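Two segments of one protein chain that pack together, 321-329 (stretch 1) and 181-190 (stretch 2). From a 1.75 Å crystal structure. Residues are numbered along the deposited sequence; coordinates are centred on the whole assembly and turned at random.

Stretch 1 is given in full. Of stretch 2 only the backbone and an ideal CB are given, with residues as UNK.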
# COMPACT_ATOMS: atom_id res chain seq x y z
N ARG A 321 -11.07 -5.56 -7.18
CA ARG A 321 -11.65 -6.21 -6.01
C ARG A 321 -10.48 -6.73 -5.21
O ARG A 321 -9.77 -7.63 -5.65
CB ARG A 321 -12.55 -7.38 -6.39
CG ARG A 321 -13.68 -7.00 -7.32
CD ARG A 321 -14.45 -8.20 -7.84
NE ARG A 321 -15.27 -7.85 -9.00
CZ ARG A 321 -16.59 -7.83 -8.99
NH1 ARG A 321 -17.25 -8.14 -7.88
NH2 ARG A 321 -17.27 -7.51 -10.09
N TYR A 322 -10.26 -6.14 -4.05
CA TYR A 322 -9.17 -6.57 -3.19
C TYR A 322 -9.77 -7.01 -1.86
O TYR A 322 -10.91 -6.66 -1.54
CB TYR A 322 -8.16 -5.43 -3.00
CG TYR A 322 -7.27 -5.14 -4.22
CD1 TYR A 322 -6.74 -3.87 -4.44
CD2 TYR A 322 -6.96 -6.15 -5.14
CE1 TYR A 322 -5.90 -3.60 -5.56
CE2 TYR A 322 -6.15 -5.90 -6.26
CZ TYR A 322 -5.61 -4.63 -6.45
OH TYR A 322 -4.78 -4.37 -7.53
N THR A 323 -9.04 -7.80 -1.08
CA THR A 323 -9.53 -8.23 0.24
C THR A 323 -8.47 -8.14 1.32
O THR A 323 -7.26 -8.23 1.06
CB THR A 323 -10.08 -9.68 0.23
OG1 THR A 323 -9.02 -10.59 -0.06
CG2 THR A 323 -11.11 -9.93 -0.88
N VAL A 324 -8.94 -7.96 2.55
CA VAL A 324 -8.10 -8.08 3.71
C VAL A 324 -8.50 -9.34 4.47
O VAL A 324 -9.67 -9.57 4.77
CB VAL A 324 -8.16 -6.86 4.62
CG1 VAL A 324 -7.19 -7.03 5.79
CG2 VAL A 324 -7.87 -5.60 3.83
N GLN A 325 -7.49 -10.13 4.79
CA GLN A 325 -7.69 -11.41 5.44
C GLN A 325 -7.79 -11.22 6.95
O GLN A 325 -7.07 -10.38 7.51
CB GLN A 325 -6.51 -12.31 5.10
CG GLN A 325 -6.82 -13.77 5.25
CD GLN A 325 -5.58 -14.61 5.08
OE1 GLN A 325 -5.55 -15.77 5.52
NE2 GLN A 325 -4.54 -14.03 4.46
N PRO A 326 -8.67 -11.97 7.61
CA PRO A 326 -8.76 -11.96 9.07
C PRO A 326 -7.49 -12.54 9.68
O PRO A 326 -6.92 -13.48 9.14
CB PRO A 326 -9.93 -12.91 9.37
CG PRO A 326 -10.69 -13.00 8.08
CD PRO A 326 -9.67 -12.88 7.01
N SER A 327 -7.08 -11.95 10.80
CA SER A 327 -5.88 -12.37 11.51
C SER A 327 -6.07 -13.70 12.25
O SER A 327 -5.13 -14.46 12.42
CB SER A 327 -5.47 -11.29 12.50
OG SER A 327 -6.49 -11.11 13.47
N ALA A 328 -7.31 -13.95 12.69
CA ALA A 328 -7.63 -15.09 13.54
C ALA A 328 -8.99 -15.69 13.20
O ALA A 328 -9.76 -15.12 12.42
CB ALA A 328 -7.60 -14.68 15.01
N ALA A 329 -9.28 -16.85 13.79
CA ALA A 329 -10.59 -17.47 13.68
C ALA A 329 -11.59 -16.75 14.58
O ALA A 329 -11.20 -16.08 15.56
CB ALA A 329 -10.52 -18.94 14.04
N UNK A 181 0.43 -5.04 14.86
CA UNK A 181 -0.69 -5.70 14.18
C UNK A 181 -2.00 -5.46 14.91
O UNK A 181 -2.02 -5.25 16.13
CB UNK A 181 -0.43 -7.20 14.06
N UNK A 182 -3.09 -5.52 14.15
CA UNK A 182 -4.42 -5.35 14.68
C UNK A 182 -5.17 -6.66 14.47
O UNK A 182 -5.39 -7.09 13.34
CB UNK A 182 -5.14 -4.17 14.02
N UNK A 183 -5.54 -7.30 15.58
CA UNK A 183 -6.36 -8.51 15.53
C UNK A 183 -7.78 -8.21 15.01
O UNK A 183 -8.42 -7.25 15.44
CB UNK A 183 -6.43 -9.15 16.92
N UNK A 184 -8.24 -9.03 14.06
CA UNK A 184 -9.56 -8.87 13.44
C UNK A 184 -10.09 -10.21 12.93
O UNK A 184 -9.33 -10.98 12.33
CB UNK A 184 -9.49 -7.86 12.29
N UNK A 185 -11.38 -10.48 13.16
CA UNK A 185 -11.93 -11.83 12.92
C UNK A 185 -12.88 -11.94 11.72
O UNK A 185 -13.58 -12.96 11.56
CB UNK A 185 -12.67 -12.30 14.17
N UNK A 186 -12.91 -10.90 10.89
CA UNK A 186 -13.80 -10.82 9.73
C UNK A 186 -13.04 -10.45 8.45
O UNK A 186 -12.11 -9.67 8.49
CB UNK A 186 -14.91 -9.80 9.99
N UNK A 187 -13.45 -11.02 7.31
CA UNK A 187 -12.92 -10.60 6.00
C UNK A 187 -13.41 -9.17 5.67
O UNK A 187 -14.56 -8.84 5.93
CB UNK A 187 -13.35 -11.58 4.91
N UNK A 188 -12.53 -8.36 5.09
CA UNK A 188 -12.89 -7.07 4.52
C UNK A 188 -12.96 -7.24 3.00
O UNK A 188 -11.98 -7.57 2.37
CB UNK A 188 -11.89 -5.98 4.92
N UNK A 189 -14.14 -6.98 2.44
CA UNK A 189 -14.37 -6.99 1.02
C UNK A 189 -14.21 -5.55 0.49
O UNK A 189 -15.06 -4.70 0.74
CB UNK A 189 -15.75 -7.56 0.70
N UNK A 190 -13.09 -5.29 -0.20
CA UNK A 190 -12.74 -3.95 -0.67
C UNK A 190 -12.93 -3.76 -2.17
O UNK A 190 -12.63 -4.66 -2.97
CB UNK A 190 -11.29 -3.64 -0.30

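Position 181 lies beyond the reach of stretch 1: nothing there comes within 5.5 Å of the ideal CB. Phi is -73° and psi 153°, values that many residues adopt, proline included. The residue is Pro181, and it makes no contact.

Position 182 is similarly free, with CA-to-CB sideways. Its extended backbone suits many residues, beta-branched ones among them. It is Ile182, whose side chain ends leading away.

At position 183 the ideal CB sits 4.0 Å from Ser327 OG. A small side chain suits this, though a larger one could turn outward. Ala183 fits, its CA 3.3 Å from Ser327 OG.

Position 184 is held by its backbone. Its N donates to Ser327 OG (2.8 Å), and its O accepts from Ser327 N (2.9 Å). Both bonds leave the side chain free, and CA-to-CB points sideways, so many types would do. Phe184 occupies it, chi1 t.

Position 185 has its ideal CB 4.3 Å from Ala329 O and 4.4 Å from Ala328 O. Two carbonyls favour a side chain with a donor, such as glutamine, asparagine, lysine or arginine. Gln185, chi1 m and chi2 t, sends NE2 to Ala329 O at 3.0 Å, a nearly straight hydrogen bond.

Position 186 points away, and its CB meets nothing of stretch 1. Almost any residue is possible. Gln186 is found; its backbone C touches Pro326 CG at 3.5 Å.

Position 187 points sideways, its ideal CB 4.2 Å from Val324 O and 4.4 Å from Pro326 CG. A long side chain with an aliphatic stem could lie beside the proline, but others fit. Arg187 places its CB 4.4 Å from Pro326 CG.

Position 188 is paired with Val324 in an antiparallel bridge: its N donates to Val324 O and its O accepts from Val324 N, both at 3.1 Å. The ideal CB is 3.8 Å from Val324 CB, on the same face of the sheet, so an apolar residue is expected. Leu188 brings CD2 to 3.7 Å from Val324 CB.

Position 189 shares the other face with Thr323, in a non-hydrogen-bonded pair. CB is 5.4 Å from Thr323 CG2, leaving room for large or beta-branched residues. It is Tyr189, chi1 m.

Position 190 returns to the face of Tyr322 and Val324. Its N gives a hydrogen bond to Tyr322 O (2.9 Å), and its O takes one from Tyr322 N (3.0 Å). Valine's methyls invite leucine, isoleucine, valine or methionine. Leu190, chi1 m and chi2 t, sets CD1 3.7 Å from Val324 CG2.

Stretch 2, residues 181-190: PIAFQQRLYL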
# COMPACT_ATOMS: atom_id res chain seq x y z
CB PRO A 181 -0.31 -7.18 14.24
CG PRO A 181 0.58 -7.31 15.46
CD PRO A 181 1.30 -6.00 15.56
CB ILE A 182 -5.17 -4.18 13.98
CG1 ILE A 182 -4.49 -2.85 14.28
CG2 ILE A 182 -6.64 -4.14 14.39
CD1 ILE A 182 -4.97 -1.68 13.42
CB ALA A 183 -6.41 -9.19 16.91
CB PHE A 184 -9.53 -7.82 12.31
CG PHE A 184 -10.89 -7.36 11.88
CD1 PHE A 184 -11.34 -7.60 10.59
CD2 PHE A 184 -11.73 -6.69 12.76
CE1 PHE A 184 -12.62 -7.18 10.19
CE2 PHE A 184 -13.01 -6.27 12.37
CZ PHE A 184 -13.45 -6.52 11.09
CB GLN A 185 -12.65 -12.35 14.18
CG GLN A 185 -11.74 -12.62 15.37
CD GLN A 185 -12.52 -12.75 16.65
OE1 GLN A 185 -13.04 -11.76 17.18
NE2 GLN A 185 -12.62 -13.97 17.16
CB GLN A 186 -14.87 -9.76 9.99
CG GLN A 186 -16.18 -10.29 10.54
CD GLN A 186 -17.20 -9.19 10.66
OE1 GLN A 186 -18.14 -9.10 9.86
NE2 GLN A 186 -17.00 -8.32 11.63
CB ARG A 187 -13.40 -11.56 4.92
CG ARG A 187 -12.51 -11.73 3.72
CD ARG A 187 -13.07 -12.69 2.67
NE ARG A 187 -13.09 -14.09 3.12
CZ ARG A 187 -13.67 -15.10 2.46
NH1 ARG A 187 -14.31 -14.89 1.32
NH2 ARG A 187 -13.61 -16.33 2.97
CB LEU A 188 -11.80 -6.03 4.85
CG LEU A 188 -11.78 -5.15 6.09
CD1 LEU A 188 -12.45 -5.71 7.29
CD2 LEU A 188 -10.43 -4.55 6.43
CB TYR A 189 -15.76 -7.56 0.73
CG TYR A 189 -15.95 -9.03 1.07
CD1 TYR A 189 -16.60 -9.41 2.24
CD2 TYR A 189 -15.49 -10.03 0.22
CE1 TYR A 189 -16.77 -10.76 2.57
CE2 TYR A 189 -15.66 -11.38 0.53
CZ TYR A 189 -16.30 -11.74 1.71
OH TYR A 189 -16.47 -13.07 2.02
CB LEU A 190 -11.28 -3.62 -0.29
CG LEU A 190 -10.89 -3.66 1.19
CD1 LEU A 190 -9.42 -3.29 1.40
CD2 LEU A 190 -11.78 -2.74 1.99
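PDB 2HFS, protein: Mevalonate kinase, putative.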